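Local coordinates for N-acetylglucosaminidase (PDB 6INX), which belongs to glycoside hydrolase family 18 and hydrolyses glycosidic bonds of N-acetylglucosamine, probably within the chitobiose core of N-linked glycans, at residues L27-I32 against T64-V69; V106-E111 against L132-M137; H197-Y202 against G233-S238; R280-E285 against Y300-S305. All coordinates share one frame; numbering follows the deposited sequence.

Contact 1 (L27-I32 against T64-V69); sequences LTHINI and TILLSV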
loop_
_atom_site.group_PDB
_atom_site.type_symbol
_atom_site.label_atom_id
_atom_site.label_comp_id
_atom_site.label_asym_id
_atom_site.label_seq_id
_atom_site.Cartn_x
_atom_site.Cartn_y
_atom_site.Cartn_z
ATOM N N LEU A 27 3.975 15.216 -30.683
ATOM C CA LEU A 27 2.986 15.262 -29.619
ATOM C C LEU A 27 1.591 15.473 -30.192
ATOM O O LEU A 27 1.410 16.142 -31.215
ATOM C CB LEU A 27 3.309 16.417 -28.667
ATOM C CG LEU A 27 4.666 16.337 -27.966
ATOM C CD1 LEU A 27 5.014 17.659 -27.305
ATOM C CD2 LEU A 27 4.658 15.213 -26.950
ATOM N N THR A 28 0.599 14.891 -29.527
ATOM C CA THR A 28 -0.786 15.254 -29.791
ATOM C C THR A 28 -1.312 16.269 -28.794
ATOM O O THR A 28 -2.192 17.066 -29.137
ATOM C CB THR A 28 -1.694 14.016 -29.795
ATOM O OG1 THR A 28 -1.740 13.433 -28.486
ATOM C CG2 THR A 28 -1.177 12.975 -30.775
ATOM N N HIS A 29 -0.760 16.281 -27.582
ATOM C CA HIS A 29 -1.208 17.174 -26.526
ATOM C C HIS A 29 -0.005 17.677 -25.744
ATOM O O HIS A 29 0.971 16.953 -25.539
ATOM C CB HIS A 29 -2.113 16.437 -25.523
ATOM C CG HIS A 29 -3.433 16.019 -26.085
ATOM N ND1 HIS A 29 -3.562 14.993 -26.995
ATOM C CD2 HIS A 29 -4.681 16.497 -25.871
ATOM C CE1 HIS A 29 -4.838 14.846 -27.308
ATOM N NE2 HIS A 29 -5.536 15.748 -26.644
ATOM N N ILE A 30 -0.094 18.921 -25.293
ATOM C CA ILE A 30 0.813 19.459 -24.290
ATOM C C ILE A 30 -0.028 19.869 -23.093
ATOM O O ILE A 30 -1.072 20.506 -23.261
ATOM C CB ILE A 30 1.601 20.663 -24.830
ATOM C CG1 ILE A 30 2.679 20.200 -25.808
ATOM C CG2 ILE A 30 2.225 21.459 -23.686
ATOM C CD1 ILE A 30 3.315 21.357 -26.559
ATOM N N ASN A 31 0.413 19.485 -21.889
ATOM C CA ASN A 31 -0.187 19.927 -20.630
ATOM C C ASN A 31 0.761 20.941 -19.993
ATOM O O ASN A 31 1.874 20.588 -19.587
ATOM C CB ASN A 31 -0.374 18.753 -19.674
ATOM C CG ASN A 31 -1.211 17.634 -20.260
ATOM O OD1 ASN A 31 -0.875 16.452 -20.103
ATOM N ND2 ASN A 31 -2.306 17.985 -20.913
ATOM N N ILE A 32 0.331 22.198 -19.907
ATOM C CA ILE A 32 1.205 23.247 -19.389
ATOM C C ILE A 32 1.124 23.263 -17.866
ATOM O O ILE A 32 0.048 23.460 -17.300
ATOM C CB ILE A 32 0.813 24.614 -19.960
ATOM C CG1 ILE A 32 0.942 24.623 -21.478
ATOM C CG2 ILE A 32 1.714 25.691 -19.371
ATOM C CD1 ILE A 32 0.527 25.953 -22.083
ATOM N N THR A 64 -3.168 19.784 -29.389
ATOM C CA THR A 64 -4.100 20.299 -28.390
ATOM C C THR A 64 -3.298 20.755 -27.174
ATOM O O THR A 64 -2.493 19.986 -26.638
ATOM C CB THR A 64 -5.096 19.202 -27.987
ATOM O OG1 THR A 64 -5.841 18.772 -29.134
ATOM C CG2 THR A 64 -6.072 19.685 -26.918
ATOM N N ILE A 65 -3.505 21.998 -26.750
ATOM C CA ILE A 65 -2.726 22.605 -25.671
ATOM C C ILE A 65 -3.646 22.826 -24.481
ATOM O O ILE A 65 -4.578 23.637 -24.544
ATOM C CB ILE A 65 -2.056 23.915 -26.109
ATOM C CG1 ILE A 65 -1.173 23.678 -27.333
ATOM C CG2 ILE A 65 -1.223 24.506 -24.969
ATOM C CD1 ILE A 65 -0.445 24.929 -27.794
ATOM N N LEU A 66 -3.376 22.120 -23.385
ATOM C CA LEU A 66 -4.168 22.230 -22.167
ATOM C C LEU A 66 -3.389 22.968 -21.085
ATOM O O LEU A 66 -2.156 22.886 -21.008
ATOM C CB LEU A 66 -4.541 20.840 -21.639
ATOM C CG LEU A 66 -5.189 19.911 -22.673
ATOM C CD1 LEU A 66 -5.421 18.525 -22.080
ATOM C CD2 LEU A 66 -6.484 20.511 -23.202
ATOM N N LEU A 67 -4.114 23.694 -20.244
ATOM C CA LEU A 67 -3.517 24.263 -19.044
ATOM C C LEU A 67 -3.749 23.286 -17.902
ATOM O O LEU A 67 -4.903 23.002 -17.557
ATOM C CB LEU A 67 -4.171 25.600 -18.706
ATOM C CG LEU A 67 -3.723 26.211 -17.368
ATOM C CD1 LEU A 67 -2.254 26.650 -17.395
ATOM C CD2 LEU A 67 -4.631 27.390 -17.004
ATOM N N SER A 68 -2.671 22.758 -17.329
ATOM C CA SER A 68 -2.810 21.895 -16.168
ATOM C C SER A 68 -2.878 22.763 -14.923
ATOM O O SER A 68 -2.080 23.686 -14.759
ATOM C CB SER A 68 -1.641 20.923 -16.066
ATOM O OG SER A 68 -1.854 19.998 -15.011
ATOM N N VAL A 69 -3.834 22.474 -14.049
ATOM C CA VAL A 69 -4.101 23.295 -12.872
ATOM C C VAL A 69 -3.886 22.422 -11.652
ATOM O O VAL A 69 -4.576 21.413 -11.487
ATOM C CB VAL A 69 -5.535 23.839 -12.896
ATOM C CG1 VAL A 69 -5.828 24.630 -11.620
ATOM C CG2 VAL A 69 -5.748 24.727 -14.124
HETATM O O HOH W 1 -4.555 16.858 -30.545
#
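Thr28 O is gripped twice: Thr64 N donates to it at 2.9 Å in a nearly straight bond, and a water hydrogen-bonded to Thr64 OG1 donates to it as well. From there the bonds alternate up the two chains: Thr64 O accepts from Ile30 N, Ile30 O from Leu66 N at 2.8 Å, Leu66 O from Ile32 N, and Ile32 O from Ser68 N. This ladder joins two neighbouring parallel strands of the family 18 (βα)8 barrel, linked by a crossover that includes helix 53-59. His29, Asn31, Thr64 and Leu66 point into the barrel. His29 CG is anti to the carbonyl carbon (chi1 -68°), which lays the imidazole alongside Thr64, with His29 CD2 3.5 Å from Thr64 CB, while His29 ND1 shares a 2.8 Å hydrogen bond with Thr28 OG1. Trp153 and Phe179 meet the same ring edge-to-face. Asn31 ND2 rests 3.4 Å from Leu66 CD1, and Asn31 OD1 takes a bond from Gln181. On the other sheet face, Ile32 CD1 meets Ile65 CG2 at 3.7 Å.

Contact 2 (V106-E111 against L132-M137); sequences VDLDWE and LLLRTM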
loop_
_atom_site.group_PDB
_atom_site.type_symbol
_atom_site.label_atom_id
_atom_site.label_comp_id
_atom_site.label_asym_id
_atom_site.label_seq_id
_atom_site.Cartn_x
_atom_site.Cartn_y
_atom_site.Cartn_z
ATOM N N VAL A 106 -8.549 22.586 -20.176
ATOM C CA VAL A 106 -7.976 22.527 -18.839
ATOM C C VAL A 106 -7.793 21.073 -18.436
ATOM O O VAL A 106 -8.678 20.238 -18.654
ATOM C CB VAL A 106 -8.873 23.261 -17.819
ATOM C CG1 VAL A 106 -8.399 23.025 -16.380
ATOM C CG2 VAL A 106 -8.908 24.743 -18.136
ATOM N N ASP A 107 -6.646 20.779 -17.850
ATOM C CA ASP A 107 -6.369 19.491 -17.225
ATOM C C ASP A 107 -6.319 19.742 -15.721
ATOM O O ASP A 107 -5.413 20.428 -15.239
ATOM C CB ASP A 107 -5.031 18.947 -17.727
ATOM C CG ASP A 107 -4.561 17.740 -16.933
ATOM O OD1 ASP A 107 -5.320 16.751 -16.866
ATOM O OD2 ASP A 107 -3.443 17.796 -16.379
ATOM N N LEU A 108 -7.260 19.183 -14.969
ATOM C CA LEU A 108 -7.294 19.405 -13.528
ATOM C C LEU A 108 -6.433 18.371 -12.816
ATOM O O LEU A 108 -6.644 17.164 -12.976
ATOM C CB LEU A 108 -8.723 19.316 -13.002
ATOM C CG LEU A 108 -8.955 20.182 -11.768
ATOM C CD1 LEU A 108 -9.032 21.648 -12.166
ATOM C CD2 LEU A 108 -10.226 19.749 -11.052
ATOM N N ASP A 109 -5.480 18.852 -12.008
ATOM C CA ASP A 109 -4.529 17.985 -11.316
ATOM C C ASP A 109 -4.621 18.208 -9.806
ATOM O O ASP A 109 -3.653 18.629 -9.169
ATOM C CB ASP A 109 -3.117 18.294 -11.832
ATOM C CG ASP A 109 -2.087 17.308 -11.360
ATOM O OD1 ASP A 109 -2.472 16.242 -10.841
ATOM O OD2 ASP A 109 -0.881 17.596 -11.524
ATOM N N TRP A 110 -5.789 17.948 -9.232
ATOM C CA TRP A 110 -6.002 17.993 -7.789
ATOM C C TRP A 110 -5.487 16.687 -7.188
ATOM O O TRP A 110 -5.956 15.603 -7.541
ATOM C CB TRP A 110 -7.508 18.152 -7.552
ATOM C CG TRP A 110 -8.014 18.102 -6.123
ATOM C CD1 TRP A 110 -7.285 17.964 -4.973
ATOM C CD2 TRP A 110 -9.380 18.203 -5.718
ATOM N NE1 TRP A 110 -8.122 17.964 -3.876
ATOM C CE2 TRP A 110 -9.414 18.111 -4.307
ATOM C CE3 TRP A 110 -10.581 18.374 -6.410
ATOM C CZ2 TRP A 110 -10.598 18.178 -3.586
ATOM C CZ3 TRP A 110 -11.754 18.460 -5.689
ATOM C CH2 TRP A 110 -11.759 18.340 -4.289
ATOM N N GLU A 111 -4.508 16.783 -6.294
ATOM C CA GLU A 111 -3.851 15.592 -5.760
ATOM C C GLU A 111 -4.031 15.558 -4.247
ATOM O O GLU A 111 -3.173 16.057 -3.521
ATOM C CB GLU A 111 -2.363 15.608 -6.170
ATOM C CG GLU A 111 -2.190 15.631 -7.693
ATOM C CD GLU A 111 -0.739 15.531 -8.155
ATOM O OE1 GLU A 111 0.139 15.188 -7.350
ATOM O OE2 GLU A 111 -0.482 15.797 -9.352
ATOM N N LEU A 132 -19.198 17.143 -8.864
ATOM C CA LEU A 132 -19.920 18.392 -9.106
ATOM C C LEU A 132 -19.012 19.454 -9.709
ATOM O O LEU A 132 -19.430 20.214 -10.592
ATOM C CB LEU A 132 -20.524 18.915 -7.803
ATOM C CG LEU A 132 -21.488 17.984 -7.073
ATOM C CD1 LEU A 132 -21.912 18.594 -5.745
ATOM C CD2 LEU A 132 -22.691 17.661 -7.955
ATOM N N LEU A 133 -17.773 19.547 -9.221
ATOM C CA LEU A 133 -16.832 20.520 -9.769
ATOM C C LEU A 133 -16.585 20.278 -11.257
ATOM O O LEU A 133 -16.628 21.215 -12.068
ATOM C CB LEU A 133 -15.520 20.464 -8.977
ATOM C CG LEU A 133 -14.348 21.276 -9.548
ATOM C CD1 LEU A 133 -14.665 22.768 -9.490
ATOM C CD2 LEU A 133 -13.009 20.968 -8.849
ATOM N N LEU A 134 -16.275 19.028 -11.627
ATOM C CA LEU A 134 -15.980 18.729 -13.024
ATOM C C LEU A 134 -17.206 18.914 -13.906
ATOM O O LEU A 134 -17.086 19.363 -15.048
ATOM C CB LEU A 134 -15.432 17.304 -13.149
ATOM C CG LEU A 134 -14.057 17.099 -12.513
ATOM C CD1 LEU A 134 -13.694 15.620 -12.483
ATOM C CD2 LEU A 134 -13.017 17.884 -13.277
ATOM N N ARG A 135 -18.387 18.548 -13.405
ATOM C CA ARG A 135 -19.610 18.774 -14.169
ATOM C C ARG A 135 -19.790 20.259 -14.461
ATOM O O ARG A 135 -20.077 20.656 -15.595
ATOM C CB ARG A 135 -20.814 18.238 -13.393
ATOM C CG ARG A 135 -22.139 18.442 -14.130
ATOM C CD ARG A 135 -23.357 18.041 -13.306
ATOM N NE ARG A 135 -23.183 16.764 -12.631
ATOM C CZ ARG A 135 -24.167 16.099 -12.034
ATOM N NH1 ARG A 135 -25.398 16.595 -12.040
ATOM N NH2 ARG A 135 -23.920 14.941 -11.435
ATOM N N THR A 136 -19.585 21.102 -13.442
ATOM C CA THR A 136 -19.783 22.538 -13.611
ATOM C C THR A 136 -18.745 23.127 -14.559
ATOM O O THR A 136 -19.057 23.990 -15.388
ATOM C CB THR A 136 -19.682 23.208 -12.239
ATOM O OG1 THR A 136 -20.667 22.640 -11.371
ATOM C CG2 THR A 136 -19.910 24.705 -12.338
ATOM N N MET A 137 -17.500 22.667 -14.453
ATOM C CA MET A 137 -16.460 23.152 -15.348
ATOM C C MET A 137 -16.719 22.710 -16.784
ATOM O O MET A 137 -16.535 23.495 -17.723
ATOM C CB MET A 137 -15.103 22.643 -14.866
ATOM C CG MET A 137 -14.643 23.248 -13.526
ATOM S SD MET A 137 -12.984 22.696 -13.041
ATOM C CE MET A 137 -12.065 23.310 -14.467
#
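The strand bearing Val106 and Leu108 runs almost antiparallel to helix 132-137, at 169°, with the two axes 11.5 Å apart, a spacing filled by side chains from both sides meeting at their tips, with Leu108 at the centre. Leu108 has CG roughly anti to the backbone N (chi1 -151°), which turns both methyls to the helix: Leu108 CD2 reaches Leu133 CD2 at 3.8 Å and Leu134 CD2 at 4.0 Å, while Leu108 CD1 faces the end of Met137. The methionine chain is bent at its last torsion (chi3 60°), and its methyl also meets the valine, Met137 CE lying 4.1 Å from Val106 CG1. Further along, Trp110 CZ3 approaches Leu133 CD2 at 4.2 Å. An alanine in place of Leu108 would probably leave a gap between strand and helix, with the Leu133, Leu134 and Met137 ends lacking their common partner. Asp107 and Asp109 alternate with these apolar residues and belong to the DxxDxDxE signature of family 18. No hydrogen bond joins the two segments, so the helix is held to the barrel wall here by shape and burial, and the strand's acidic side chains are left to the barrel interior.

Contact 3 (H197-Y202 against G233-S238); sequences HHTNLY and GAAFYS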
loop_
_atom_site.group_PDB
_atom_site.type_symbol
_atom_site.label_atom_id
_atom_site.label_comp_id
_atom_site.label_asym_id
_atom_site.label_seq_id
_atom_site.Cartn_x
_atom_site.Cartn_y
_atom_site.Cartn_z
ATOM N N HIS A 197 9.692 -0.483 -7.982
ATOM C CA HIS A 197 9.593 0.255 -9.235
ATOM C C HIS A 197 8.549 1.354 -9.106
ATOM O O HIS A 197 7.412 1.086 -8.714
ATOM C CB HIS A 197 9.151 -0.710 -10.328
ATOM C CG HIS A 197 10.076 -1.872 -10.517
ATOM N ND1 HIS A 197 11.411 -1.714 -10.818
ATOM C CD2 HIS A 197 9.860 -3.206 -10.436
ATOM C CE1 HIS A 197 11.979 -2.903 -10.922
ATOM N NE2 HIS A 197 11.059 -3.826 -10.697
ATOM N N HIS A 198 8.905 2.579 -9.497
ATOM C CA HIS A 198 7.961 3.682 -9.334
ATOM C C HIS A 198 7.005 3.835 -10.504
ATOM O O HIS A 198 5.964 4.485 -10.358
ATOM C CB HIS A 198 8.692 4.985 -8.944
ATOM C CG HIS A 198 9.091 5.863 -10.095
ATOM N ND1 HIS A 198 8.330 6.932 -10.512
ATOM C CD2 HIS A 198 10.228 5.902 -10.833
ATOM C CE1 HIS A 198 8.951 7.560 -11.494
ATOM N NE2 HIS A 198 10.105 6.953 -11.711
ATOM N N THR A 199 7.322 3.235 -11.648
ATOM C CA THR A 199 6.544 3.445 -12.858
ATOM C C THR A 199 6.448 2.141 -13.657
ATOM O O THR A 199 6.514 2.126 -14.889
ATOM C CB THR A 199 7.070 4.668 -13.619
ATOM O OG1 THR A 199 6.182 5.021 -14.687
ATOM C CG2 THR A 199 8.501 4.469 -14.133
ATOM N N ASN A 200 6.232 1.036 -12.943
ATOM C CA ASN A 200 6.293 -0.297 -13.534
ATOM C C ASN A 200 5.027 -0.670 -14.298
ATOM O O ASN A 200 3.907 -0.494 -13.813
ATOM C CB ASN A 200 6.531 -1.354 -12.449
ATOM C CG ASN A 200 5.527 -1.275 -11.287
ATOM O OD1 ASN A 200 5.235 -0.187 -10.755
ATOM N ND2 ASN A 200 5.016 -2.441 -10.865
ATOM N N LEU A 201 5.227 -1.243 -15.488
ATOM C CA LEU A 201 4.110 -1.739 -16.277
ATOM C C LEU A 201 3.337 -2.835 -15.542
ATOM O O LEU A 201 2.105 -2.787 -15.463
ATOM C CB LEU A 201 4.621 -2.233 -17.635
ATOM C CG LEU A 201 3.525 -2.753 -18.559
ATOM C CD1 LEU A 201 2.464 -1.683 -18.779
ATOM C CD2 LEU A 201 4.125 -3.191 -19.892
ATOM N N TYR A 202 4.033 -3.858 -15.022
ATOM C CA TYR A 202 3.360 -4.965 -14.356
ATOM C C TYR A 202 3.839 -5.113 -12.918
ATOM O O TYR A 202 4.953 -4.724 -12.563
ATOM C CB TYR A 202 3.605 -6.310 -15.068
ATOM C CG TYR A 202 3.059 -6.404 -16.474
ATOM C CD1 TYR A 202 1.702 -6.516 -16.723
ATOM C CD2 TYR A 202 3.924 -6.391 -17.558
ATOM C CE1 TYR A 202 1.222 -6.611 -18.028
ATOM C CE2 TYR A 202 3.456 -6.484 -18.851
ATOM C CZ TYR A 202 2.113 -6.592 -19.081
ATOM O OH TYR A 202 1.661 -6.685 -20.383
ATOM N N GLY A 233 0.789 6.583 -17.819
ATOM C CA GLY A 233 1.878 7.505 -17.524
ATOM C C GLY A 233 3.259 6.895 -17.662
ATOM O O GLY A 233 3.490 5.746 -17.256
ATOM N N ALA A 234 4.180 7.695 -18.204
ATOM C CA ALA A 234 5.605 7.409 -18.270
ATOM C C ALA A 234 6.362 8.527 -17.576
ATOM O O ALA A 234 5.960 9.695 -17.619
ATOM C CB ALA A 234 6.103 7.322 -19.722
ATOM N N ALA A 235 7.470 8.170 -16.947
ATOM C CA ALA A 235 8.246 9.107 -16.154
ATOM C C ALA A 235 9.607 9.293 -16.802
ATOM O O ALA A 235 10.306 8.313 -17.068
ATOM C CB ALA A 235 8.422 8.589 -14.728
ATOM N N PHE A 236 9.985 10.549 -17.030
ATOM C CA PHE A 236 11.317 10.888 -17.525
ATOM C C PHE A 236 12.311 11.151 -16.393
ATOM O O PHE A 236 13.285 11.895 -16.576
ATOM C CB PHE A 236 11.242 12.100 -18.465
ATOM C CG PHE A 236 10.579 11.837 -19.799
ATOM C CD1 PHE A 236 9.925 10.650 -20.087
ATOM C CD2 PHE A 236 10.601 12.829 -20.774
ATOM C CE1 PHE A 236 9.325 10.449 -21.332
ATOM C CE2 PHE A 236 10.006 12.629 -22.012
ATOM C CZ PHE A 236 9.367 11.456 -22.287
ATOM N N TYR A 237 12.100 10.540 -15.226
ATOM C CA TYR A 237 12.930 10.782 -14.048
ATOM C C TYR A 237 12.808 9.559 -13.148
ATOM O O TYR A 237 11.941 8.701 -13.347
ATOM C CB TYR A 237 12.470 12.041 -13.288
ATOM C CG TYR A 237 11.103 11.807 -12.703
ATOM C CD1 TYR A 237 9.970 11.970 -13.480
ATOM C CD2 TYR A 237 10.947 11.332 -11.398
ATOM C CE1 TYR A 237 8.707 11.696 -12.986
ATOM C CE2 TYR A 237 9.690 11.066 -10.891
ATOM C CZ TYR A 237 8.581 11.245 -11.692
ATOM O OH TYR A 237 7.339 10.960 -11.203
ATOM N N SER A 238 13.652 9.519 -12.122
ATOM C CA SER A 238 13.752 8.364 -11.243
ATOM C C SER A 238 13.239 8.648 -9.836
ATOM O O SER A 238 13.113 9.791 -9.401
ATOM C CB SER A 238 15.204 7.882 -11.160
ATOM O OG SER A 238 16.041 8.820 -10.501
#
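His198 reaches across to Tyr237 with its chi1 at 92°, away from a staggered position. The twist brings NE2 to the backbone of the other segment, where His198 NE2 donates to Tyr237 O at 3.0 Å, the oxygen lying near the ring plane. At the other nitrogen, ND1 is hydrogen-bonded to the backbone N of Asp186, so the imidazole is fixed at both ends. Tyr237 adopts the crowded position, CG between the backbone N and the carbonyl carbon (chi1 66°), which brings one face of its ring to the histidine. His198 CE1 comes within 3.6 Å of Tyr237 CE2, the planes inclined at 42°, and within 3.4 Å of Ala235 CB. Thr199 CG2 lies over a face of the imidazole, and OG1 turns to Thr184 O and Lys309. A leucine in place of His198 would probably leave Tyr237 O and the Asp186 amide without their mates. Tyr237 OH is itself bonded to Asp186, in the YDM sequence after strand 179-183 that lines the substrate cleft in family 18 relatives. The arrangement fits the point where a (βα)8 barrel strand, 230-235, passes into the inserted antiparallel domain, beside that probable cleft.

Contact 4 (R280-E285 against Y300-S305); sequences RYWDEE and YDDEMS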
loop_
_atom_site.group_PDB
_atom_site.type_symbol
_atom_site.label_atom_id
_atom_site.label_comp_id
_atom_site.label_asym_id
_atom_site.label_seq_id
_atom_site.Cartn_x
_atom_site.Cartn_y
_atom_site.Cartn_z
ATOM N N ARG A 280 22.914 -1.573 -14.363
ATOM C CA ARG A 280 21.532 -1.649 -14.814
ATOM C C ARG A 280 21.055 -3.093 -14.840
ATOM O O ARG A 280 21.710 -3.975 -15.416
ATOM C CB ARG A 280 21.365 -1.021 -16.196
ATOM C CG ARG A 280 19.949 -1.158 -16.750
ATOM C CD ARG A 280 19.909 -0.777 -18.213
ATOM N NE ARG A 280 18.561 -0.744 -18.790
ATOM C CZ ARG A 280 17.931 -1.788 -19.327
ATOM N NH1 ARG A 280 18.495 -2.998 -19.331
ATOM N NH2 ARG A 280 16.718 -1.638 -19.850
ATOM N N TYR A 281 19.910 -3.326 -14.216
ATOM C CA TYR A 281 19.216 -4.599 -14.253
ATOM C C TYR A 281 17.861 -4.408 -14.915
ATOM O O TYR A 281 17.295 -3.308 -14.916
ATOM C CB TYR A 281 19.035 -5.144 -12.838
ATOM C CG TYR A 281 20.356 -5.369 -12.145
ATOM C CD1 TYR A 281 21.174 -6.442 -12.503
ATOM C CD2 TYR A 281 20.799 -4.510 -11.154
ATOM C CE1 TYR A 281 22.380 -6.648 -11.884
ATOM C CE2 TYR A 281 22.012 -4.711 -10.519
ATOM C CZ TYR A 281 22.797 -5.789 -10.887
ATOM O OH TYR A 281 24.009 -5.985 -10.269
ATOM N N TRP A 282 17.361 -5.475 -15.517
ATOM C CA TRP A 282 16.050 -5.486 -16.145
ATOM C C TRP A 282 15.165 -6.472 -15.400
ATOM O O TRP A 282 15.537 -7.638 -15.224
ATOM C CB TRP A 282 16.154 -5.868 -17.626
ATOM C CG TRP A 282 14.827 -5.965 -18.332
ATOM C CD1 TRP A 282 14.184 -7.103 -18.722
ATOM C CD2 TRP A 282 13.970 -4.874 -18.717
ATOM N NE1 TRP A 282 12.988 -6.792 -19.325
ATOM C CE2 TRP A 282 12.834 -5.430 -19.332
ATOM C CE3 TRP A 282 14.057 -3.484 -18.600
ATOM C CZ2 TRP A 282 11.799 -4.648 -19.837
ATOM C CZ3 TRP A 282 13.020 -2.709 -19.102
ATOM C CH2 TRP A 282 11.911 -3.292 -19.710
ATOM N N ASP A 283 14.015 -5.995 -14.934
ATOM C CA ASP A 283 13.015 -6.846 -14.295
ATOM C C ASP A 283 12.090 -7.364 -15.392
ATOM O O ASP A 283 11.232 -6.632 -15.895
ATOM C CB ASP A 283 12.259 -6.041 -13.241
ATOM C CG ASP A 283 11.329 -6.888 -12.407
ATOM O OD1 ASP A 283 10.755 -7.850 -12.950
ATOM O OD2 ASP A 283 11.150 -6.562 -11.212
ATOM N N GLU A 284 12.278 -8.631 -15.774
ATOM C CA GLU A 284 11.506 -9.217 -16.862
ATOM C C GLU A 284 10.041 -9.410 -16.509
ATOM O O GLU A 284 9.218 -9.551 -17.417
ATOM C CB GLU A 284 12.112 -10.561 -17.290
ATOM C CG GLU A 284 13.466 -10.450 -17.969
ATOM C CD GLU A 284 13.964 -11.784 -18.500
ATOM O OE1 GLU A 284 13.271 -12.385 -19.350
ATOM O OE2 GLU A 284 15.048 -12.229 -18.068
ATOM N N GLU A 285 9.688 -9.432 -15.224
ATOM C CA GLU A 285 8.278 -9.555 -14.894
ATOM C C GLU A 285 7.587 -8.199 -14.922
ATOM O O GLU A 285 6.539 -8.049 -15.548
ATOM C CB GLU A 285 8.079 -10.224 -13.532
ATOM C CG GLU A 285 6.609 -10.523 -13.261
ATOM C CD GLU A 285 6.389 -11.279 -11.963
ATOM O OE1 GLU A 285 7.317 -11.320 -11.138
ATOM O OE2 GLU A 285 5.285 -11.826 -11.769
ATOM N N TYR A 300 13.450 3.739 -12.687
ATOM C CA TYR A 300 13.235 4.713 -13.757
ATOM C C TYR A 300 12.533 4.044 -14.933
ATOM O O TYR A 300 12.297 2.840 -14.924
ATOM C CB TYR A 300 14.565 5.378 -14.160
ATOM C CG TYR A 300 15.558 4.484 -14.874
ATOM C CD1 TYR A 300 16.151 3.411 -14.226
ATOM C CD2 TYR A 300 15.922 4.733 -16.194
ATOM C CE1 TYR A 300 17.070 2.596 -14.871
ATOM C CE2 TYR A 300 16.853 3.920 -16.851
ATOM C CZ TYR A 300 17.421 2.859 -16.179
ATOM O OH TYR A 300 18.342 2.047 -16.821
ATOM N N ASP A 301 12.189 4.861 -15.939
ATOM C CA ASP A 301 11.678 4.423 -17.236
ATOM C C ASP A 301 12.772 4.637 -18.279
ATOM O O ASP A 301 13.527 5.619 -18.212
ATOM C CB ASP A 301 10.488 5.311 -17.666
ATOM C CG ASP A 301 9.136 4.583 -17.661
ATOM O OD1 ASP A 301 9.083 3.334 -17.635
ATOM O OD2 ASP A 301 8.096 5.291 -17.690
ATOM N N ASP A 302 12.868 3.718 -19.239
ATOM C CA ASP A 302 13.784 3.949 -20.355
ATOM C C ASP A 302 13.104 3.630 -21.680
ATOM O O ASP A 302 11.892 3.410 -21.714
ATOM C CB ASP A 302 15.112 3.194 -20.161
ATOM C CG ASP A 302 14.968 1.677 -20.216
ATOM O OD1 ASP A 302 13.865 1.159 -20.464
ATOM O OD2 ASP A 302 15.986 0.986 -20.018
ATOM N N GLU A 303 13.861 3.600 -22.784
ATOM C CA GLU A 303 13.234 3.284 -24.066
ATOM C C GLU A 303 12.640 1.878 -24.070
ATOM O O GLU A 303 11.627 1.633 -24.739
ATOM C CB GLU A 303 14.244 3.445 -25.209
ATOM C CG GLU A 303 14.861 4.837 -25.307
ATOM C CD GLU A 303 16.181 4.959 -24.561
ATOM O OE1 GLU A 303 16.290 4.480 -23.407
ATOM O OE2 GLU A 303 17.126 5.528 -25.138
ATOM N N MET A 304 13.236 0.956 -23.313
ATOM C CA MET A 304 12.763 -0.427 -23.272
ATOM C C MET A 304 11.414 -0.529 -22.555
ATOM O O MET A 304 10.462 -1.125 -23.073
ATOM C CB MET A 304 13.825 -1.291 -22.586
ATOM C CG MET A 304 13.684 -2.798 -22.716
ATOM S SD MET A 304 15.132 -3.646 -22.017
ATOM C CE MET A 304 16.379 -3.295 -23.255
ATOM N N SER A 305 11.306 0.062 -21.367
ATOM C CA SER A 305 10.030 0.015 -20.660
ATOM C C SER A 305 8.959 0.828 -21.385
ATOM O O SER A 305 7.789 0.436 -21.410
ATOM C CB SER A 305 10.206 0.484 -19.213
ATOM O OG SER A 305 10.712 1.808 -19.137
HETATM O O HOH W 2 18.360 2.305 -19.517
#
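Arg280 and Asp302 meet with guanidinium and carboxylate nearly coplanar, their planes 17° apart. The arginine chain is extended from CG to NE and delivers NH2 to the syn lone pair of the acid: Arg280 NH2 to Asp302 OD2 is 2.7 Å, a salt bridge, and NE adds a weak bond to the same oxygen. Tyr300 stands across this pair, its ring 82° from the guanidinium; a water joins Tyr300 OH, Arg280 NE and Asp302 OD2. Ser305 N donates to Asp302 OD1 at 2.9 Å, and Asp302 N to Ser305 OG at 2.9 Å, a capping box that closes the first turn of helix 303-316. One carboxylate thus serves twice: OD1 caps, while OD2 bridges to end strand 279-283 of the inserted antiparallel sheet. The positive end of the helix and Arg280 would both tend to keep the acid ionised. Met304 comes over the indole of Trp282 in a Met-aromatic contact, Met304 SD standing 3.6 Å from the centroid of the six-membered ring, while Met304 CG makes a CH-pi contact 3.8 Å from that centroid. Ser305 lies instead at the edge of the indole. The same sulfur accepts a weak bond from Arg280 NH2 (3.4 Å to Met304 SD), so the guanidinium lies beside the Trp282-Met304 pair.

In the fold
The contacts follow one another along the chain. Contacts 1 and 2 share the parallel barrel sheet, their centres 15 Å apart, and touch through the neighbouring strands 64-70 and 105-109: Leu67 O probably accepts from Asp107 N, and Val69 O from Asp109 N. Contact 3 reaches the same sheet through strand 230-235, but across the chain's centre, 20 Å from contact 1 and 25 Å from contact 2. There it meets contact 4, 9 Å away between centres, by probable hydrogen bonds of His197 to Asp283 and of Ala235 to Asp301. Contacts 3 and 4 both reach the antiparallel sheet inserted between strands 230-235 and 320-324, so the four trace a path from barrel wall to inserted domain.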